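Local structure of YECBM32 (Yersinia enterocolitica, 2JDA) at residues A27-G32 and S126-I131; V11-S16 and V46-D51; N58-P63 and E130-S135. The protein binds polygalacturonic acid, the backbone of pectin, in the periplasm as a carbohydrate-binding module with a calcium-bearing beta-sandwich fold. All blocks are in the same frame, centred on the assembly; numbering follows the deposited sequence.

Contact 1: A27-G32 and S126-I131; sequences ANIADG and SAINEI. With CA (calcium ion), chain C.
Ile128, the first residue of 126-131 to meet the loop 27-32, lays CG2 against Ile29 CG1 at 3.7 Å, and Ile29 CD1 approaches the same methyl. The two side chains slant across each other. Ile29 reaches this place because its CG1 stands anti to the backbone N (chi1 -152°), which turns the longer branch to the strand. At Asn129 the chain turns a corner, and its carbonyl O becomes a ligand of the calcium ion at 2.4 Å; Asn28 O, also a ligand, lies 3.2 Å from it, a spacing of two acceptors that the shared cation makes tolerable. Asn129 and Glu130 form a classic beta bulge opposite Val62, and two of the metal ligands, Asn129 O and Glu130 OE1, come from this irregularity. Glu130 CA makes a CA-H...O contact to Ile29 O. Its side chain leaves the backbone pointing away from the loop, but a bend at chi2 (68°) brings CD round and the carboxylate returns. Its two oxygens divide the work: OE1 binds calcium at 2.4 Å, while OE2 accepts the N-H of Gly32 at 2.7 Å, the donor standing well above the carboxylate plane. Asp31 OD1 is a further ligand, 3.0 Å from Glu130 OE1, and the two carboxylates are nearly coplanar. The cation probably offsets the repulsion between these charges. Thr36 and Asp33 supply the remaining ligands of a calcium site that, as in other family 32 carbohydrate-binding modules, is probably structural. Ile131 then gives its N-H to Ile29 O at 2.9 Å. Ile131 CG2 packs beside Ile29 CG1, the two side chains pointing the same way. The loop thus lies against the bulged strand 125-133, with Ile29 also resting on Trp38 of strand 38-41 and on Val46 and Leu48 of strand 44-50.

Contact 2: V11-S16 and V46-D51; sequences VAVTAS and VQLELD
Val13 CG1 meets Val46 CG2 at 3.7 Å, the two side chains slanting across one another, while the other methyl, Val13 CG2, reaches Leu48 CD2 at 4.0 Å. Val13 has CG1 anti to the backbone N (chi1 180°), and its two methyls thereby address Val46 and Leu48 on one face of strand 46-50. Ala15 CB extends this apolar face more loosely toward Val46. Around it the backbones run antiparallel, their axes 4.6 Å apart at closest and 163° between directions. Val13-Leu48 and Ala15-Val46 are non-hydrogen-bonded pairs; Ala12-Glu49 and Thr14-Gln47 are hydrogen-bonded. Glu49 O takes a bond from Val11 N at 2.8 Å and a weak one from Ala12 N, the mark of a classic beta bulge at Val11 and Ala12. On the opposite face, Thr14 and Gln47 lie side by side, with Thr14 OG1 3.5 Å from Gln47 CB. A water bridges them, 2.8 Å from Thr14 OG1 and donating to Gln47 O at 3.0 Å, with a weak bond from Gln47 NE2. Gln47 OE1 bonds to a bound glycerol, probably from the crystallisation liquor. Strand 10-15 is one of the two outermost strands of the five-stranded antiparallel sheet; strand 44-50 separates it from strand 112-120, while Pro26 touches Val13 and Ala15 on their apolar face.

Contact 3: N58-P63 and E130-S135; sequences NILIVP and EIAINS. With CA (calcium ion), chain C.
An antiparallel strand pair joins 58-63 to 130-135, and where it ends Asn58 ties down the departing chain. The Asn58 amide grips Ser135 by both backbone polar atoms: OD1 accepts from Ser135 N at 2.8 Å, and ND2 donates to Ser135 O at 3.0 Å, in the carbonyl plane on a lone pair. CG set between the backbone N and carbonyl carbon (chi1 78°) starts the amide on this course. Asn134 N bonds Asn58 O at 2.9 Å from above the carbonyl plane, although the N-H itself is almost straight (177°). Within the discoidin-like (F5/8 type C) beta-sandwich, this pair belongs to the sheet in which strand 53-63 also meets 101-105. Leu60-Ala132 and Val62-Glu130 are its hydrogen-bonded pairs; Leu60 N reaches Ala132 O at 2.8 Å, whereas the bond from Glu130 N to Val62 O is weak. On the buried face, Ile59 CG2 touches Ile131 CG1 at 3.8 Å and Ile59 CG1 touches Ile133 CD1 at 3.7 Å, all three side chains pointing the same way toward Leu48, Ile113 and Leu115 of the facing sheet. On the other face, Leu60 CB packs on Ser135 CB at 3.8 Å.

How the contacts relate
From the N terminus, strand 10-15 first enters contact 2, and the chain passes through the loop 27-32 before 46-51 closes that contact. Contact 1, opened by 27-32, closes only at 126-131, so contacts 1 and 2 cross. Strand 53-63 follows strand 44-50, and its 58-63 part opens contact 3 after contact 2 is complete. Contact 3 thus opens inside the loop of contact 1 but ends on the same strand, 125-133, sharing Glu130 and Ile131 and running four residues past it. Leu48 CD1 packs on Ile131 CG2 at 3.6 Å, joining the five-stranded sheet of contact 2 to the second sheet, beside the calcium loop.

Contact 1: A27-G32 and S126-I131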
ATOM      1  N   ALA A  27     -10.863   3.616   2.428  1.00  9.95           N
ATOM      2  CA  ALA A  27     -10.566   4.978   2.012  1.00 10.31           C
ATOM      3  C   ALA A  27      -9.575   5.685   2.926  1.00 10.68           C
ATOM      4  O   ALA A  27      -8.940   6.666   2.556  1.00 11.49           O
ATOM      5  CB  ALA A  27     -11.827   5.752   1.849  1.00 10.76           C
ATOM      6  N   ASN A  28      -9.470   5.220   4.165  1.00  9.97           N
ATOM      7  CA  ASN A  28      -8.518   5.782   5.117  1.00  9.94           C
ATOM      8  C   ASN A  28      -7.082   5.631   4.630  1.00  9.75           C
ATOM      9  O   ASN A  28      -6.183   6.261   5.172  1.00 10.82           O
ATOM     10  CB  ASN A  28      -8.613   5.165   6.522  1.00  9.90           C
ATOM     11  CG  ASN A  28      -9.802   5.608   7.375  1.00 10.41           C
ATOM     12  OD1 ASN A  28     -10.025   5.021   8.486  1.00 14.86           O
ATOM     13  ND2 ASN A  28     -10.513   6.569   6.936  1.00  9.21           N
ATOM     14  N   ILE A  29      -6.826   4.733   3.685  1.00 10.15           N
ATOM     15  CA  ILE A  29      -5.448   4.518   3.249  1.00 10.48           C
ATOM     16  C   ILE A  29      -4.978   5.625   2.338  1.00 10.88           C
ATOM     17  O   ILE A  29      -3.789   5.689   2.058  1.00 12.30           O
ATOM     18  CB  ILE A  29      -5.354   3.116   2.522  1.00 10.52           C
ATOM     19  CG1 ILE A  29      -3.966   2.546   2.669  1.00 10.89           C
ATOM     20  CG2 ILE A  29      -5.765   3.195   1.065  1.00 10.49           C
ATOM     21  CD1 ILE A  29      -3.820   1.149   2.087  1.00 11.45           C
ATOM     22  N   ALA A  30      -5.895   6.469   1.853  1.00 11.72           N
ATOM     23  CA  ALA A  30      -5.575   7.452   0.823  1.00 13.46           C
ATOM     24  C   ALA A  30      -6.160   8.828   1.097  1.00 14.38           C
ATOM     25  O   ALA A  30      -6.405   9.580   0.135  1.00 16.37           O
ATOM     26  CB  ALA A  30      -6.030   6.944  -0.519  1.00 14.48           C
ATOM     27  N   ASP A  31      -6.373   9.148   2.378  1.00 13.78           N
ATOM     28  CA  ASP A  31      -7.059  10.402   2.758  1.00 15.09           C
ATOM     29  C   ASP A  31      -6.120  11.497   3.149  1.00 16.59           C
ATOM     30  O   ASP A  31      -6.570  12.589   3.530  1.00 19.41           O
ATOM     31  CB  ASP A  31      -8.098  10.163   3.855  1.00 14.16           C
ATOM     32  CG  ASP A  31      -7.533   9.611   5.112  1.00 13.04           C
ATOM     33  OD1 ASP A  31      -6.290   9.374   5.217  1.00 14.80           O
ATOM     34  OD2 ASP A  31      -8.253   9.466   6.113  1.00 15.99           O
ATOM     35  N   GLY A  32      -4.826  11.244   3.041  1.00 16.77           N
ATOM     36  CA  GLY A  32      -3.843  12.261   3.374  1.00 18.42           C
ATOM     37  C   GLY A  32      -3.636  12.484   4.846  1.00 19.04           C
ATOM     38  O   GLY A  32      -2.896  13.402   5.266  1.00 21.77           O
ATOM     39  N   SER A 126      -3.272  -6.586   9.055  1.00 10.40           N
ATOM     40  CA  SER A 126      -2.597  -5.720   8.110  1.00 10.85           C
ATOM     41  C   SER A 126      -3.143  -4.333   8.306  1.00 11.08           C
ATOM     42  O   SER A 126      -4.356  -4.145   8.215  1.00 13.66           O
ATOM     43  CB  SER A 126      -2.866  -6.187   6.673  1.00 10.93           C
ATOM     44  OG  SER A 126      -2.351  -7.499   6.421  1.00 11.38           O
ATOM     45  N   ALA A 127      -2.304  -3.352   8.605  1.00 10.65           N
ATOM     46  CA  ALA A 127      -2.801  -2.024   8.904  1.00 10.68           C
ATOM     47  C   ALA A 127      -1.867  -0.985   8.258  1.00 10.34           C
ATOM     48  O   ALA A 127      -0.661  -1.014   8.485  1.00 10.91           O
ATOM     49  CB  ALA A 127      -2.910  -1.820  10.427  1.00 10.96           C
ATOM     50  N   ILE A 128      -2.429  -0.095   7.466  1.00 10.42           N
ATOM     51  CA  ILE A 128      -1.682   0.885   6.686  1.00  9.70           C
ATOM     52  C   ILE A 128      -2.288   2.259   6.906  1.00 10.30           C
ATOM     53  O   ILE A 128      -3.458   2.461   6.644  1.00 10.32           O
ATOM     54  CB  ILE A 128      -1.616   0.505   5.187  1.00 11.08           C
ATOM     55  CG1 ILE A 128      -0.959  -0.866   5.009  1.00 11.72           C
ATOM     56  CG2 ILE A 128      -0.873   1.557   4.452  1.00 10.92           C
ATOM     57  CD1 ILE A 128      -1.059  -1.482   3.578  1.00 11.73           C
ATOM     58  N   ASN A 129      -1.465   3.196   7.379  1.00 10.57           N
ATOM     59  CA  ASN A 129      -1.948   4.557   7.597  1.00 11.28           C
ATOM     60  C   ASN A 129      -2.156   5.309   6.297  1.00 11.22           C
ATOM     61  O   ASN A 129      -3.134   6.068   6.127  1.00 12.35           O
ATOM     62  CB  ASN A 129      -0.974   5.349   8.469  1.00 11.76           C
ATOM     63  CG  ASN A 129      -0.780   4.782   9.868  1.00 13.40           C
ATOM     64  OD1 ASN A 129      -1.623   4.077  10.410  1.00 15.15           O
ATOM     65  ND2 ASN A 129       0.401   5.098  10.481  1.00 15.71           N
ATOM     66  N   GLU A 130      -1.226   5.160   5.352  1.00 12.01           N
ATOM     67  CA  GLU A 130      -1.277   5.930   4.132  1.00 13.14           C
ATOM     68  C   GLU A 130      -0.433   5.239   3.055  1.00 12.10           C
ATOM     69  O   GLU A 130       0.564   4.553   3.304  1.00 12.07           O
ATOM     70  CB  GLU A 130      -0.717   7.331   4.401  1.00 14.31           C
ATOM     71  CG  GLU A 130      -1.221   8.387   3.486  1.00 20.75           C
ATOM     72  CD  GLU A 130      -2.702   8.757   3.610  1.00 17.17           C
ATOM     73  OE1 GLU A 130      -3.469   8.577   4.612  1.00 17.28           O
ATOM     74  OE2 GLU A 130      -3.118   9.180   2.576  1.00 20.89           O
ATOM     75  N   ILE A 131      -0.938   5.357   1.834  1.00 12.64           N
ATOM     76  CA  ILE A 131      -0.232   4.999   0.642  1.00 13.33           C
ATOM     77  C   ILE A 131      -0.387   6.127  -0.350  1.00 13.52           C
ATOM     78  O   ILE A 131      -1.449   6.717  -0.508  1.00 14.01           O
ATOM     79  CB  ILE A 131      -0.777   3.687   0.091  1.00 13.89           C
ATOM     80  CG1 ILE A 131       0.126   3.081  -0.963  1.00 18.62           C
ATOM     81  CG2 ILE A 131      -2.122   3.851  -0.403  1.00 17.07           C
ATOM     82  CD1 ILE A 131       0.123   1.531  -0.804  1.00 23.14           C
TER
HETATM   83 CA    CA C1146      -4.872   7.681   6.397  1.00 11.95          CA

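Contact 2: V11-S16 and V46-D51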
ATOM      1  N   VAL A  11      -8.608   7.739  -7.078  1.00 16.00           N
ATOM      2  CA  VAL A  11     -10.050   8.062  -7.137  1.00 16.79           C
ATOM      3  C   VAL A  11     -10.972   7.050  -6.487  1.00 15.63           C
ATOM      4  O   VAL A  11     -12.101   7.368  -6.145  1.00 16.72           O
ATOM      5  CB  VAL A  11     -10.559   8.270  -8.577  1.00 17.10           C
ATOM      6  CG1 VAL A  11      -9.845   9.423  -9.197  1.00 19.35           C
ATOM      7  CG2 VAL A  11     -10.456   7.027  -9.455  1.00 16.60           C
ATOM      8  N   ALA A  12     -10.484   5.857  -6.211  1.00 14.61           N
ATOM      9  CA  ALA A  12     -11.331   4.818  -5.636  1.00 13.94           C
ATOM     10  C   ALA A  12     -10.433   3.807  -4.960  1.00 13.53           C
ATOM     11  O   ALA A  12      -9.371   3.495  -5.469  1.00 14.05           O
ATOM     12  CB  ALA A  12     -12.159   4.175  -6.676  1.00 14.62           C
ATOM     13  N   VAL A  13     -10.868   3.357  -3.806  1.00 10.93           N
ATOM     14  CA  VAL A  13     -10.176   2.327  -3.048  1.00 10.60           C
ATOM     15  C   VAL A  13     -11.183   1.235  -2.750  1.00 11.17           C
ATOM     16  O   VAL A  13     -12.337   1.535  -2.366  1.00 12.15           O
ATOM     17  CB  VAL A  13      -9.574   2.846  -1.725  1.00 10.30           C
ATOM     18  CG1 VAL A  13      -8.859   1.719  -0.965  1.00 12.03           C
ATOM     19  CG2 VAL A  13      -8.669   3.998  -1.968  1.00 11.35           C
ATOM     20  N   THR A  14     -10.769  -0.018  -2.901  1.00  9.91           N
ATOM     21  CA  THR A  14     -11.579  -1.170  -2.515  1.00 10.06           C
ATOM     22  C   THR A  14     -10.689  -2.083  -1.694  1.00  9.80           C
ATOM     23  O   THR A  14      -9.460  -2.013  -1.764  1.00  9.80           O
ATOM     24  CB  THR A  14     -12.190  -1.899  -3.715  1.00 10.90           C
ATOM     25  OG1 THR A  14     -11.148  -2.247  -4.642  1.00 11.92           O
ATOM     26  CG2 THR A  14     -13.161  -1.039  -4.449  1.00 12.10           C
ATOM     27  N   ALA A  15     -11.287  -2.994  -0.964  1.00 10.26           N
ATOM     28  CA  ALA A  15     -10.515  -3.945  -0.178  1.00  9.87           C
ATOM     29  C   ALA A  15     -11.271  -5.256   0.064  1.00  9.74           C
ATOM     30  O   ALA A  15     -12.500  -5.321  -0.040  1.00 10.50           O
ATOM     31  CB  ALA A  15     -10.093  -3.323   1.141  1.00 10.20           C
ATOM     32  N   SER A  16     -10.516  -6.289   0.444  1.00  9.26           N
ATOM     33  CA  SER A  16     -11.081  -7.555   0.808  1.00 10.06           C
ATOM     34  C   SER A  16     -11.999  -7.451   2.020  1.00 10.90           C
ATOM     35  O   SER A  16     -12.939  -8.237   2.127  1.00 11.37           O
ATOM     36  CB  SER A  16      -9.963  -8.529   1.163  1.00 10.84           C
ATOM     37  OG  SER A  16      -9.124  -8.043   2.148  1.00 10.91           O
ATOM     38  N   VAL A  46      -5.889  -4.588  -0.705  1.00  8.97           N
ATOM     39  CA  VAL A  46      -6.407  -3.233  -0.882  1.00  9.09           C
ATOM     40  C   VAL A  46      -5.990  -2.775  -2.261  1.00  8.95           C
ATOM     41  O   VAL A  46      -4.834  -2.998  -2.680  1.00 10.04           O
ATOM     42  CB  VAL A  46      -5.931  -2.317   0.261  1.00  9.10           C
ATOM     43  CG1 VAL A  46      -4.406  -2.178   0.347  1.00 10.59           C
ATOM     44  CG2 VAL A  46      -6.598  -0.935   0.127  1.00  9.55           C
ATOM     45  N   GLN A  47      -6.946  -2.202  -2.987  1.00  9.36           N
ATOM     46  CA  GLN A  47      -6.777  -1.871  -4.404  1.00  8.60           C
ATOM     47  C   GLN A  47      -7.050  -0.408  -4.626  1.00  9.03           C
ATOM     48  O   GLN A  47      -8.050   0.119  -4.195  1.00 10.28           O
ATOM     49  CB  GLN A  47      -7.686  -2.727  -5.258  1.00  9.96           C
ATOM     50  CG  GLN A  47      -7.647  -2.439  -6.751  1.00 10.59           C
ATOM     51  CD  GLN A  47      -8.565  -3.352  -7.516  1.00 11.24           C
ATOM     52  OE1 GLN A  47      -8.354  -4.558  -7.493  1.00 13.63           O
ATOM     53  NE2 GLN A  47      -9.611  -2.795  -8.160  1.00 14.31           N
ATOM     54  N   LEU A  48      -6.102   0.250  -5.261  1.00  9.85           N
ATOM     55  CA  LEU A  48      -6.085   1.682  -5.540  1.00  9.96           C
ATOM     56  C   LEU A  48      -6.366   1.883  -7.007  1.00 10.66           C
ATOM     57  O   LEU A  48      -5.631   1.331  -7.866  1.00 11.48           O
ATOM     58  CB  LEU A  48      -4.737   2.281  -5.183  1.00 10.97           C
ATOM     59  CG  LEU A  48      -4.196   1.923  -3.831  1.00 13.79           C
ATOM     60  CD1 LEU A  48      -2.776   2.433  -3.686  1.00 18.26           C
ATOM     61  CD2 LEU A  48      -5.085   2.407  -2.720  1.00 16.32           C
ATOM     62  N   GLU A  49      -7.422   2.614  -7.327  1.00 11.74           N
ATOM     63  CA  GLU A  49      -7.728   2.981  -8.712  1.00 12.90           C
ATOM     64  C   GLU A  49      -7.335   4.413  -8.914  1.00 12.36           C
ATOM     65  O   GLU A  49      -7.723   5.283  -8.129  1.00 13.67           O
ATOM     66  CB  GLU A  49      -9.230   2.812  -9.006  1.00 13.49           C
ATOM     67  CG  GLU A  49      -9.620   3.198 -10.435  1.00 14.63           C
ATOM     68  CD  GLU A  49     -11.107   3.065 -10.704  1.00 18.71           C
ATOM     69  OE1 GLU A  49     -11.780   2.242 -10.014  1.00 19.65           O
ATOM     70  OE2 GLU A  49     -11.564   3.740 -11.680  1.00 22.04           O
ATOM     71  N   LEU A  50      -6.514   4.641  -9.938  1.00 12.90           N
ATOM     72  CA  LEU A  50      -6.077   5.984 -10.330  1.00 13.59           C
ATOM     73  C   LEU A  50      -7.096   6.598 -11.287  1.00 15.27           C
ATOM     74  O   LEU A  50      -7.897   5.898 -11.887  1.00 14.91           O
ATOM     75  CB  LEU A  50      -4.691   5.947 -10.963  1.00 13.52           C
ATOM     76  CG  LEU A  50      -3.629   5.199 -10.143  1.00 14.66           C
ATOM     77  CD1 LEU A  50      -2.298   5.242 -10.852  1.00 14.81           C
ATOM     78  CD2 LEU A  50      -3.513   5.788  -8.754  1.00 16.94           C
ATOM     79  N   ASP A  51      -6.957   7.899 -11.507  1.00 18.84           N
ATOM     80  CA  ASP A  51      -7.901   8.587 -12.410  1.00 21.28           C
ATOM     81  C   ASP A  51      -7.788   8.105 -13.858  1.00 21.63           C
ATOM     82  O   ASP A  51      -8.764   8.047 -14.614  1.00 22.97           O
ATOM     83  CB  ASP A  51      -7.688  10.108 -12.283  1.00 22.26           C
ATOM     84  CG  ASP A  51      -6.306  10.555 -12.759  1.00 26.49           C
ATOM     85  OD1 ASP A  51      -5.255  10.063 -12.245  1.00 27.94           O
ATOM     86  OD2 ASP A  51      -6.195  11.444 -13.664  1.00 28.76           O
TER
HETATM   87  O   HOH W   1     -10.147  -0.183  -6.254  1.00 13.86           O

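Contact 3: N58-P63 and E130-S135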
ATOM      1  N   ASN A  58       6.959   5.214  -8.229  1.00 11.99           N
ATOM      2  CA  ASN A  58       7.220   4.901  -6.825  1.00 11.42           C
ATOM      3  C   ASN A  58       5.912   4.729  -6.067  1.00 11.09           C
ATOM      4  O   ASN A  58       4.865   5.150  -6.549  1.00 11.09           O
ATOM      5  CB  ASN A  58       8.156   5.892  -6.140  1.00 11.92           C
ATOM      6  CG  ASN A  58       7.543   7.163  -5.753  1.00 11.60           C
ATOM      7  OD1 ASN A  58       6.501   7.190  -5.102  1.00 12.90           O
ATOM      8  ND2 ASN A  58       8.193   8.274  -6.131  1.00 14.05           N
ATOM      9  N   ILE A  59       6.003   4.075  -4.923  1.00 10.51           N
ATOM     10  CA  ILE A  59       4.896   3.981  -3.978  1.00 10.98           C
ATOM     11  C   ILE A  59       5.443   4.362  -2.609  1.00 11.37           C
ATOM     12  O   ILE A  59       6.421   3.792  -2.141  1.00 12.58           O
ATOM     13  CB  ILE A  59       4.312   2.566  -3.969  1.00 13.05           C
ATOM     14  CG1 ILE A  59       3.686   2.214  -5.318  1.00 13.32           C
ATOM     15  CG2 ILE A  59       3.326   2.427  -2.819  1.00 14.56           C
ATOM     16  CD1 ILE A  59       3.532   0.695  -5.611  1.00 15.40           C
ATOM     17  N   LEU A  60       4.773   5.298  -1.958  1.00 10.91           N
ATOM     18  CA  LEU A  60       5.005   5.632  -0.556  1.00 11.46           C
ATOM     19  C   LEU A  60       4.072   4.755   0.289  1.00 11.56           C
ATOM     20  O   LEU A  60       2.871   4.765   0.071  1.00 11.51           O
ATOM     21  CB  LEU A  60       4.709   7.110  -0.307  1.00 12.29           C
ATOM     22  CG  LEU A  60       4.686   7.520   1.189  1.00 15.59           C
ATOM     23  CD1 LEU A  60       6.053   7.517   1.806  1.00 15.89           C
ATOM     24  CD2 LEU A  60       4.044   8.890   1.364  1.00 19.44           C
ATOM     25  N   ILE A  61       4.618   4.025   1.239  1.00 11.00           N
ATOM     26  CA  ILE A  61       3.856   3.221   2.184  1.00 11.20           C
ATOM     27  C   ILE A  61       4.200   3.637   3.604  1.00 12.28           C
ATOM     28  O   ILE A  61       5.361   3.777   3.976  1.00 12.48           O
ATOM     29  CB  ILE A  61       4.009   1.697   1.920  1.00 12.24           C
ATOM     30  CG1 ILE A  61       3.029   0.938   2.805  1.00 14.26           C
ATOM     31  CG2 ILE A  61       5.449   1.211   2.091  1.00 13.74           C
ATOM     32  CD1 ILE A  61       2.940  -0.540   2.488  1.00 13.55           C
ATOM     33  N   VAL A  62       3.143   3.879   4.383  1.00 12.00           N
ATOM     34  CA  VAL A  62       3.237   4.315   5.774  1.00 11.91           C
ATOM     35  C   VAL A  62       2.470   3.281   6.614  1.00 11.95           C
ATOM     36  O   VAL A  62       1.284   3.449   6.884  1.00 12.50           O
ATOM     37  CB  VAL A  62       2.696   5.739   5.935  1.00 12.77           C
ATOM     38  CG1 VAL A  62       2.939   6.226   7.386  1.00 13.51           C
ATOM     39  CG2 VAL A  62       3.297   6.705   4.887  1.00 14.35           C
ATOM     40  N   PRO A  63       3.116   2.199   6.990  1.00 11.20           N
ATOM     41  CA  PRO A  63       2.433   1.163   7.752  1.00 11.63           C
ATOM     42  C   PRO A  63       2.192   1.607   9.195  1.00 11.70           C
ATOM     43  O   PRO A  63       2.950   2.409   9.738  1.00 14.06           O
ATOM     44  CB  PRO A  63       3.366  -0.043   7.627  1.00 13.82           C
ATOM     45  CG  PRO A  63       4.720   0.558   7.473  1.00 12.19           C
ATOM     46  CD  PRO A  63       4.512   1.802   6.675  1.00 13.05           C
ATOM     47  N   GLU A 130      -1.226   5.160   5.352  1.00 12.01           N
ATOM     48  CA  GLU A 130      -1.277   5.930   4.132  1.00 13.14           C
ATOM     49  C   GLU A 130      -0.433   5.239   3.055  1.00 12.10           C
ATOM     50  O   GLU A 130       0.564   4.553   3.304  1.00 12.07           O
ATOM     51  CB  GLU A 130      -0.717   7.331   4.401  1.00 14.31           C
ATOM     52  CG  GLU A 130      -1.221   8.387   3.486  1.00 20.75           C
ATOM     53  CD  GLU A 130      -2.702   8.757   3.610  1.00 17.17           C
ATOM     54  OE1 GLU A 130      -3.469   8.577   4.612  1.00 17.28           O
ATOM     55  OE2 GLU A 130      -3.118   9.180   2.576  1.00 20.89           O
ATOM     56  N   ILE A 131      -0.938   5.357   1.834  1.00 12.64           N
ATOM     57  CA  ILE A 131      -0.232   4.999   0.642  1.00 13.33           C
ATOM     58  C   ILE A 131      -0.387   6.127  -0.350  1.00 13.52           C
ATOM     59  O   ILE A 131      -1.449   6.717  -0.508  1.00 14.01           O
ATOM     60  CB  ILE A 131      -0.777   3.687   0.091  1.00 13.89           C
ATOM     61  CG1 ILE A 131       0.126   3.081  -0.963  1.00 18.62           C
ATOM     62  CG2 ILE A 131      -2.122   3.851  -0.403  1.00 17.07           C
ATOM     63  CD1 ILE A 131       0.123   1.531  -0.804  1.00 23.14           C
ATOM     64  N   ALA A 132       0.674   6.391  -1.086  1.00 12.61           N
ATOM     65  CA  ALA A 132       0.596   7.361  -2.188  1.00 12.55           C
ATOM     66  C   ALA A 132       1.407   6.817  -3.374  1.00 11.82           C
ATOM     67  O   ALA A 132       2.351   6.030  -3.182  1.00 13.35           O
ATOM     68  CB  ALA A 132       1.088   8.715  -1.769  1.00 13.71           C
ATOM     69  N   ILE A 133       1.076   7.261  -4.564  1.00 12.77           N
ATOM     70  CA  ILE A 133       1.710   6.789  -5.795  1.00 12.88           C
ATOM     71  C   ILE A 133       2.446   7.996  -6.409  1.00 13.21           C
ATOM     72  O   ILE A 133       1.904   9.079  -6.519  1.00 14.08           O
ATOM     73  CB  ILE A 133       0.667   6.265  -6.751  1.00 13.03           C
ATOM     74  CG1 ILE A 133      -0.239   5.176  -6.094  1.00 18.10           C
ATOM     75  CG2 ILE A 133       1.307   5.871  -8.060  1.00 15.19           C
ATOM     76  CD1 ILE A 133       0.459   4.083  -5.654  1.00 21.13           C
ATOM     77  N   ASN A 134       3.690   7.788  -6.784  1.00 12.45           N
ATOM     78  CA  ASN A 134       4.551   8.836  -7.337  1.00 12.74           C
ATOM     79  C   ASN A 134       4.721  10.018  -6.355  1.00 13.66           C
ATOM     80  O   ASN A 134       4.433  11.180  -6.674  1.00 16.40           O
ATOM     81  CB  ASN A 134       3.979   9.312  -8.663  1.00 12.37           C
ATOM     82  CG  ASN A 134       4.047   8.264  -9.742  1.00 12.42           C
ATOM     83  OD1 ASN A 134       4.765   7.265  -9.629  1.00 12.88           O
ATOM     84  ND2 ASN A 134       3.314   8.503 -10.838  1.00 14.08           N
ATOM     85  N   SER A 135       5.172   9.675  -5.140  1.00 14.45           N
ATOM     86  CA  SER A 135       5.397  10.631  -4.074  1.00 15.89           C
ATOM     87  C   SER A 135       6.716  11.361  -4.236  1.00 16.46           C
ATOM     88  O   SER A 135       7.707  10.804  -4.662  1.00 17.37           O
ATOM     89  CB  SER A 135       5.411   9.856  -2.785  1.00 15.31           C
ATOM     90  OG  SER A 135       5.716  10.641  -1.648  1.00 17.56           O
TER
HETATM   91 CA    CA C1146      -4.872   7.681   6.397  1.00 11.95          CA